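Local atomic coordinates of histidine triad protein (PDB entry 1Y23), a protein that probably acts as a dimeric nucleotide hydrolase or transferase of the histidine triad (HIT) family and carries a bound zinc ion. Residues V44-H49 and K62-A67; G83-N88 and D113-V118. All coordinates share one frame; numbering follows the deposited sequence.

Contact 1: V44-H49 and K62-A67. With ZN (zinc ion), chain G.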
ATOM      1  N   VAL B  44      -8.101  -4.431  -5.101  1.00 26.04           N
ATOM      2  CA  VAL B  44      -9.082  -4.120  -4.071  1.00 25.69           C
ATOM      3  C   VAL B  44      -9.434  -2.651  -4.239  1.00 26.76           C
ATOM      4  O   VAL B  44      -8.589  -1.764  -4.057  1.00 27.89           O
ATOM      5  CB  VAL B  44      -8.517  -4.339  -2.651  1.00 24.60           C
ATOM      6  CG1 VAL B  44      -9.592  -4.088  -1.617  1.00 21.83           C
ATOM      7  CG2 VAL B  44      -7.965  -5.744  -2.514  1.00 24.19           C
ATOM      8  N   ILE B  45     -10.682  -2.393  -4.598  1.00 26.64           N
ATOM      9  CA  ILE B  45     -11.123  -1.027  -4.806  1.00 27.50           C
ATOM     10  C   ILE B  45     -12.423  -0.732  -4.069  1.00 27.91           C
ATOM     11  O   ILE B  45     -13.171  -1.642  -3.730  1.00 27.27           O
ATOM     12  CB  ILE B  45     -11.343  -0.746  -6.321  1.00 29.33           C
ATOM     13  CG1 ILE B  45     -12.674  -1.337  -6.790  1.00 30.38           C
ATOM     14  CG2 ILE B  45     -10.227  -1.403  -7.137  1.00 29.90           C
ATOM     15  CD1 ILE B  45     -13.031  -0.997  -8.223  1.00 28.74           C
ATOM     16  N   PRO B  46     -12.684   0.552  -3.775  1.00 28.91           N
ATOM     17  CA  PRO B  46     -13.914   0.954  -3.086  1.00 28.13           C
ATOM     18  C   PRO B  46     -14.937   1.165  -4.195  1.00 28.17           C
ATOM     19  O   PRO B  46     -14.558   1.514  -5.307  1.00 27.48           O
ATOM     20  CB  PRO B  46     -13.520   2.266  -2.428  1.00 26.24           C
ATOM     21  CG  PRO B  46     -12.611   2.850  -3.452  1.00 26.95           C
ATOM     22  CD  PRO B  46     -11.731   1.673  -3.817  1.00 26.52           C
ATOM     23  N   LYS B  47     -16.215   0.946  -3.916  1.00 30.62           N
ATOM     24  CA  LYS B  47     -17.227   1.136  -4.944  1.00 31.25           C
ATOM     25  C   LYS B  47     -17.396   2.623  -5.226  1.00 31.79           C
ATOM     26  O   LYS B  47     -17.721   3.014  -6.343  1.00 32.02           O
ATOM     27  CB  LYS B  47     -18.553   0.507  -4.509  1.00 31.43           C
ATOM     28  CG  LYS B  47     -18.490  -1.025  -4.327  1.00 32.15           C
ATOM     29  CD  LYS B  47     -19.880  -1.637  -4.096  1.00 31.47           C
ATOM     30  CE  LYS B  47     -19.828  -3.151  -3.946  1.00 31.70           C
ATOM     31  NZ  LYS B  47     -21.185  -3.755  -3.812  1.00 32.72           N
ATOM     32  N   THR B  48     -17.175   3.456  -4.213  1.00 31.79           N
ATOM     33  CA  THR B  48     -17.287   4.898  -4.394  1.00 32.93           C
ATOM     34  C   THR B  48     -16.184   5.310  -5.371  1.00 32.75           C
ATOM     35  O   THR B  48     -15.051   4.846  -5.250  1.00 31.02           O
ATOM     36  CB  THR B  48     -17.073   5.646  -3.064  1.00 34.82           C
ATOM     37  OG1 THR B  48     -18.029   5.191  -2.097  1.00 38.49           O
ATOM     38  CG2 THR B  48     -17.229   7.142  -3.262  1.00 35.43           C
ATOM     39  N   HIS B  49     -16.499   6.162  -6.341  1.00 32.45           N
ATOM     40  CA  HIS B  49     -15.473   6.576  -7.287  1.00 33.05           C
ATOM     41  C   HIS B  49     -14.555   7.613  -6.654  1.00 31.95           C
ATOM     42  O   HIS B  49     -14.864   8.800  -6.610  1.00 30.78           O
ATOM     43  CB  HIS B  49     -16.096   7.136  -8.576  1.00 36.17           C
ATOM     44  CG  HIS B  49     -15.089   7.520  -9.626  1.00 38.97           C
ATOM     45  ND1 HIS B  49     -14.249   6.609 -10.232  1.00 38.40           N
ATOM     46  CD2 HIS B  49     -14.804   8.721 -10.191  1.00 39.99           C
ATOM     47  CE1 HIS B  49     -13.494   7.227 -11.122  1.00 36.05           C
ATOM     48  NE2 HIS B  49     -13.811   8.508 -11.119  1.00 38.79           N
ATOM     49  N   LYS B  62     -12.469   3.890   6.559  1.00 21.88           N
ATOM     50  CA  LYS B  62     -12.960   2.870   7.474  1.00 24.66           C
ATOM     51  C   LYS B  62     -13.730   1.759   6.740  1.00 23.68           C
ATOM     52  O   LYS B  62     -13.621   0.588   7.096  1.00 22.84           O
ATOM     53  CB  LYS B  62     -13.854   3.524   8.536  1.00 27.99           C
ATOM     54  CG  LYS B  62     -14.551   2.550   9.484  1.00 33.15           C
ATOM     55  CD  LYS B  62     -15.593   3.274  10.343  1.00 36.04           C
ATOM     56  CE  LYS B  62     -16.357   2.309  11.235  1.00 39.21           C
ATOM     57  NZ  LYS B  62     -17.398   2.988  12.061  1.00 40.41           N
ATOM     58  N   GLN B  63     -14.501   2.131   5.723  1.00 21.37           N
ATOM     59  CA  GLN B  63     -15.282   1.157   4.960  1.00 23.60           C
ATOM     60  C   GLN B  63     -14.428   0.438   3.910  1.00 25.19           C
ATOM     61  O   GLN B  63     -14.945  -0.383   3.154  1.00 27.06           O
ATOM     62  CB  GLN B  63     -16.444   1.847   4.232  1.00 22.45           C
ATOM     63  CG  GLN B  63     -17.189   2.897   5.054  1.00 22.19           C
ATOM     64  CD  GLN B  63     -18.096   3.758   4.192  1.00 23.93           C
ATOM     65  OE1 GLN B  63     -17.720   4.152   3.088  1.00 25.64           O
ATOM     66  NE2 GLN B  63     -19.281   4.065   4.695  1.00 20.31           N
ATOM     67  N   TYR B  64     -13.132   0.743   3.864  1.00 23.77           N
ATOM     68  CA  TYR B  64     -12.254   0.139   2.872  1.00 22.48           C
ATOM     69  C   TYR B  64     -11.105  -0.742   3.339  1.00 23.20           C
ATOM     70  O   TYR B  64     -11.054  -1.926   3.005  1.00 23.76           O
ATOM     71  CB  TYR B  64     -11.658   1.219   1.966  1.00 20.99           C
ATOM     72  CG  TYR B  64     -10.647   0.672   0.988  1.00 19.29           C
ATOM     73  CD1 TYR B  64     -11.051   0.045  -0.186  1.00 19.66           C
ATOM     74  CD2 TYR B  64      -9.278   0.730   1.271  1.00 21.19           C
ATOM     75  CE1 TYR B  64     -10.116  -0.519  -1.061  1.00 21.72           C
ATOM     76  CE2 TYR B  64      -8.332   0.166   0.408  1.00 20.25           C
ATOM     77  CZ  TYR B  64      -8.762  -0.456  -0.760  1.00 21.61           C
ATOM     78  OH  TYR B  64      -7.835  -1.014  -1.620  1.00 25.52           O
ATOM     79  N   PHE B  65     -10.180  -0.165   4.098  1.00 23.72           N
ATOM     80  CA  PHE B  65      -8.985  -0.883   4.530  1.00 25.00           C
ATOM     81  C   PHE B  65      -9.130  -2.222   5.239  1.00 26.27           C
ATOM     82  O   PHE B  65      -8.275  -3.088   5.072  1.00 25.19           O
ATOM     83  CB  PHE B  65      -8.099   0.021   5.392  1.00 26.08           C
ATOM     84  CG  PHE B  65      -6.742  -0.579   5.687  1.00 29.56           C
ATOM     85  CD1 PHE B  65      -5.827  -0.809   4.659  1.00 29.64           C
ATOM     86  CD2 PHE B  65      -6.390  -0.948   6.982  1.00 28.78           C
ATOM     87  CE1 PHE B  65      -4.589  -1.402   4.919  1.00 30.90           C
ATOM     88  CE2 PHE B  65      -5.153  -1.541   7.251  1.00 30.57           C
ATOM     89  CZ  PHE B  65      -4.252  -1.767   6.215  1.00 29.80           C
ATOM     90  N   HIS B  66     -10.183  -2.397   6.034  1.00 26.65           N
ATOM     91  CA  HIS B  66     -10.344  -3.654   6.753  1.00 26.89           C
ATOM     92  C   HIS B  66     -10.341  -4.862   5.805  1.00 26.59           C
ATOM     93  O   HIS B  66      -9.869  -5.948   6.162  1.00 28.26           O
ATOM     94  CB  HIS B  66     -11.630  -3.653   7.595  1.00 28.25           C
ATOM     95  CG  HIS B  66     -12.876  -3.849   6.795  1.00 28.14           C
ATOM     96  ND1 HIS B  66     -13.580  -2.801   6.243  1.00 29.43           N
ATOM     97  CD2 HIS B  66     -13.504  -4.979   6.390  1.00 28.40           C
ATOM     98  CE1 HIS B  66     -14.585  -3.275   5.528  1.00 29.43           C
ATOM     99  NE2 HIS B  66     -14.560  -4.595   5.600  1.00 28.41           N
ATOM    100  N   ALA B  67     -10.856  -4.679   4.596  1.00 25.55           N
ATOM    101  CA  ALA B  67     -10.894  -5.771   3.627  1.00 26.43           C
ATOM    102  C   ALA B  67      -9.498  -6.208   3.147  1.00 27.26           C
ATOM    103  O   ALA B  67      -9.293  -7.377   2.800  1.00 27.68           O
ATOM    104  CB  ALA B  67     -11.760  -5.384   2.428  1.00 25.06           C
TER
HETATM  105 ZN    ZN G1002     -14.330   4.657 -11.180  1.00 30.09          ZN

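Contact 2: G83-N88 and D113-V118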
ATOM      1  N   GLY B  83       6.078 -14.593   0.119  1.00 33.44           N
ATOM      2  CA  GLY B  83       5.995 -13.183   0.461  1.00 30.84           C
ATOM      3  C   GLY B  83       4.734 -12.567  -0.121  1.00 29.67           C
ATOM      4  O   GLY B  83       3.939 -13.259  -0.759  1.00 28.38           O
ATOM      5  N   LEU B  84       4.543 -11.268   0.092  1.00 27.90           N
ATOM      6  CA  LEU B  84       3.365 -10.579  -0.429  1.00 26.04           C
ATOM      7  C   LEU B  84       3.495  -9.063  -0.274  1.00 24.89           C
ATOM      8  O   LEU B  84       3.985  -8.579   0.742  1.00 24.16           O
ATOM      9  CB  LEU B  84       2.099 -11.079   0.289  1.00 25.52           C
ATOM     10  CG  LEU B  84       0.779 -10.402  -0.102  1.00 25.85           C
ATOM     11  CD1 LEU B  84      -0.391 -11.377  -0.019  1.00 25.30           C
ATOM     12  CD2 LEU B  84       0.555  -9.210   0.806  1.00 27.18           C
ATOM     13  N   ASN B  85       3.076  -8.313  -1.289  1.00 24.73           N
ATOM     14  CA  ASN B  85       3.147  -6.855  -1.208  1.00 24.52           C
ATOM     15  C   ASN B  85       1.791  -6.235  -1.497  1.00 23.51           C
ATOM     16  O   ASN B  85       0.914  -6.874  -2.080  1.00 22.81           O
ATOM     17  CB  ASN B  85       4.125  -6.253  -2.240  1.00 24.60           C
ATOM     18  CG  ASN B  85       5.421  -7.031  -2.381  1.00 25.57           C
ATOM     19  OD1 ASN B  85       5.490  -8.004  -3.130  1.00 25.56           O
ATOM     20  ND2 ASN B  85       6.458  -6.595  -1.675  1.00 27.30           N
ATOM     21  N   THR B  86       1.625  -4.990  -1.063  1.00 22.33           N
ATOM     22  CA  THR B  86       0.424  -4.227  -1.376  1.00 20.78           C
ATOM     23  C   THR B  86       1.024  -2.960  -1.967  1.00 19.84           C
ATOM     24  O   THR B  86       2.000  -2.414  -1.442  1.00 18.28           O
ATOM     25  CB  THR B  86      -0.486  -3.899  -0.124  1.00 22.05           C
ATOM     26  OG1 THR B  86       0.175  -2.982   0.762  1.00 22.54           O
ATOM     27  CG2 THR B  86      -0.848  -5.177   0.624  1.00 22.32           C
ATOM     28  N   LEU B  87       0.457  -2.539  -3.093  1.00 21.44           N
ATOM     29  CA  LEU B  87       0.915  -1.367  -3.824  1.00 20.62           C
ATOM     30  C   LEU B  87      -0.234  -0.516  -4.326  1.00 19.83           C
ATOM     31  O   LEU B  87      -1.209  -1.013  -4.892  1.00 21.11           O
ATOM     32  CB  LEU B  87       1.761  -1.792  -5.025  1.00 22.51           C
ATOM     33  CG  LEU B  87       2.254  -0.691  -5.970  1.00 24.34           C
ATOM     34  CD1 LEU B  87       3.260   0.203  -5.253  1.00 24.20           C
ATOM     35  CD2 LEU B  87       2.894  -1.329  -7.202  1.00 26.25           C
ATOM     36  N   ASN B  88      -0.096   0.782  -4.125  1.00 18.75           N
ATOM     37  CA  ASN B  88      -1.094   1.740  -4.551  1.00 19.46           C
ATOM     38  C   ASN B  88      -0.354   2.796  -5.373  1.00 19.82           C
ATOM     39  O   ASN B  88       0.668   3.310  -4.931  1.00 18.15           O
ATOM     40  CB  ASN B  88      -1.723   2.377  -3.317  1.00 20.14           C
ATOM     41  CG  ASN B  88      -2.545   3.590  -3.649  1.00 21.32           C
ATOM     42  OD1 ASN B  88      -2.573   4.560  -2.896  1.00 24.09           O
ATOM     43  ND2 ASN B  88      -3.228   3.544  -4.774  1.00 20.99           N
ATOM     44  N   ASP B 113       8.429 -13.902 -10.446  1.00 40.15           N
ATOM     45  CA  ASP B 113       7.498 -12.848 -10.059  1.00 38.80           C
ATOM     46  C   ASP B 113       7.506 -11.694 -11.041  1.00 38.47           C
ATOM     47  O   ASP B 113       8.561 -11.151 -11.373  1.00 39.90           O
ATOM     48  CB  ASP B 113       7.806 -12.306  -8.660  1.00 37.17           C
ATOM     49  CG  ASP B 113       7.469 -13.295  -7.567  1.00 36.66           C
ATOM     50  OD1 ASP B 113       6.472 -14.041  -7.722  1.00 37.46           O
ATOM     51  OD2 ASP B 113       8.191 -13.310  -6.547  1.00 37.42           O
ATOM     52  N   GLY B 114       6.316 -11.317 -11.501  1.00 37.63           N
ATOM     53  CA  GLY B 114       6.194 -10.215 -12.441  1.00 37.26           C
ATOM     54  C   GLY B 114       6.326  -8.864 -11.756  1.00 37.60           C
ATOM     55  O   GLY B 114       6.199  -7.817 -12.396  1.00 38.16           O
ATOM     56  N   PHE B 115       6.561  -8.884 -10.445  1.00 35.49           N
ATOM     57  CA  PHE B 115       6.722  -7.647  -9.687  1.00 34.09           C
ATOM     58  C   PHE B 115       8.014  -7.627  -8.884  1.00 32.24           C
ATOM     59  O   PHE B 115       8.431  -8.633  -8.306  1.00 32.67           O
ATOM     60  CB  PHE B 115       5.547  -7.403  -8.727  1.00 34.06           C
ATOM     61  CG  PHE B 115       5.753  -6.213  -7.822  1.00 32.04           C
ATOM     62  CD1 PHE B 115       5.641  -4.911  -8.321  1.00 30.11           C
ATOM     63  CD2 PHE B 115       6.142  -6.392  -6.497  1.00 28.54           C
ATOM     64  CE1 PHE B 115       5.913  -3.806  -7.519  1.00 28.21           C
ATOM     65  CE2 PHE B 115       6.417  -5.295  -5.685  1.00 29.72           C
ATOM     66  CZ  PHE B 115       6.306  -3.994  -6.196  1.00 30.13           C
ATOM     67  N   GLY B 116       8.632  -6.455  -8.860  1.00 30.61           N
ATOM     68  CA  GLY B 116       9.874  -6.260  -8.139  1.00 30.39           C
ATOM     69  C   GLY B 116      10.061  -4.776  -7.913  1.00 29.16           C
ATOM     70  O   GLY B 116       9.765  -3.963  -8.791  1.00 29.26           O
ATOM     71  N   ALA B 117      10.555  -4.417  -6.739  1.00 29.56           N
ATOM     72  CA  ALA B 117      10.755  -3.016  -6.403  1.00 30.95           C
ATOM     73  C   ALA B 117      12.209  -2.564  -6.504  1.00 32.67           C
ATOM     74  O   ALA B 117      13.071  -3.034  -5.756  1.00 34.22           O
ATOM     75  CB  ALA B 117      10.230  -2.750  -4.993  1.00 29.29           C
ATOM     76  N   VAL B 118      12.473  -1.649  -7.434  1.00 32.25           N
ATOM     77  CA  VAL B 118      13.807  -1.089  -7.602  1.00 32.88           C
ATOM     78  C   VAL B 118      13.997  -0.233  -6.349  1.00 33.12           C
ATOM     79  O   VAL B 118      13.182   0.651  -6.081  1.00 31.52           O
ATOM     80  CB  VAL B 118      13.885  -0.176  -8.852  1.00 32.81           C
ATOM     81  CG1 VAL B 118      15.209   0.568  -8.876  1.00 33.46           C
ATOM     82  CG2 VAL B 118      13.717  -1.004 -10.119  1.00 32.50           C
TER

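Contact 1: V44-H49 and K62-A67
In the HIT fold, the central strand 42-46 of the antiparallel sheet is met by the loop joining helices 58-62 and 67-79, and Tyr-64 makes the meeting by reaching Val-44 and Pro-46. A chi1 of 175°, which sets CG opposite the backbone N, carries the ring from the loop to the strand. Tyr-64 OH donates to Val-44 O at 2.7 Å. The bond is short, although the hydroxyl stands 56° above the carbonyl plane and not on a lone pair. The ring edge, not a face, abuts the backbone: Val-44 C lies in its plane. Val-44 CG1 closes on CE1 of Tyr-64 at 3.6 Å, and Pro-46 CD meets the same CE1 obliquely at 3.9 Å. Tyrosine suits this buried place because its ring carbons pack against Val-44 and Pro-46 while its hydroxyl serves a main-chain carbonyl; valine and proline set compact apolar groups beside it. Tyr-101 packs edge-to-face with the ring, and Phe-65 stacks on Phe-65 of the second subunit. Past the strand, the chain enters a zinc site completed by Cys-7, Cys-10 and His-100. Pro-46 O holds His-100 NE2 by a hydrogen bond, and His-49 ND1 binds the zinc ion at 2.2 Å.

Contact 2: G83-N88 and D113-V118
The ring of Phe-115 leans against two side chains of strand 83-90, Asn-85 and Leu-87, which alternate with Thr-86 and so project from the same side of the strand. The main chains stay well apart, with 9.2 Å between the CA atoms of Asn-85 and Phe-115, and the aromatic side chain spans that gap. Its CG lies anti to the backbone N (chi1 174°), which extends the ring away from its own strand. Leu-87 brings the tip of one branch, CD2, to CE1 of Phe-115 at 3.9 Å, an apolar end with no polar group to satisfy. On the other side of the ring's rim, Asn-85 OD1 lies 3.8 Å from CD2 of Phe-115, and the amide is turned 63° from the ring plane. Ile-106 and Arg-108 of strand 103-108 also touch the phenylalanine, whose large flat side chain suits a buried place between separated strands. Asn-85 is buried too, but its amide is spoken for: OD1 accepts from Arg-108 NH2, while ND2 donates to Ala-94 O and Asn-89 OD1 of the second subunit. Both segments also join antiparallel ladders with that subunit at the dimer interface. Across the contact there is only van der Waals packing: one apolar pair, and an amide oxygen beside ring carbons. The bonds to Arg-108 and the second subunit, not any bond to Phe-115, fix the amide's rotation and so lay OD1 against the ring.

In the fold
Both contacts are buried and both reach the same antiparallel sheet, but they lie on opposite sides of the chain's centre, their centres about 20 Å apart. Contact 1 uses a central strand, contact 2 the strand at the outer end of the chain's own sheet, where the second subunit continues it. Strand 103-108 lies between 42-46 and 83-90 and joins them: it pairs with Val-44 through Met-103 and with Leu-87 through His-104. An aromatic ring carries each contact, yet the phenol of contact 1 adds a hydrogen bond to the main chain, whereas the phenyl of contact 2 makes none and packs against a leucine methyl and an amide oxygen. Zinc belongs to the first alone; both touch the second subunit.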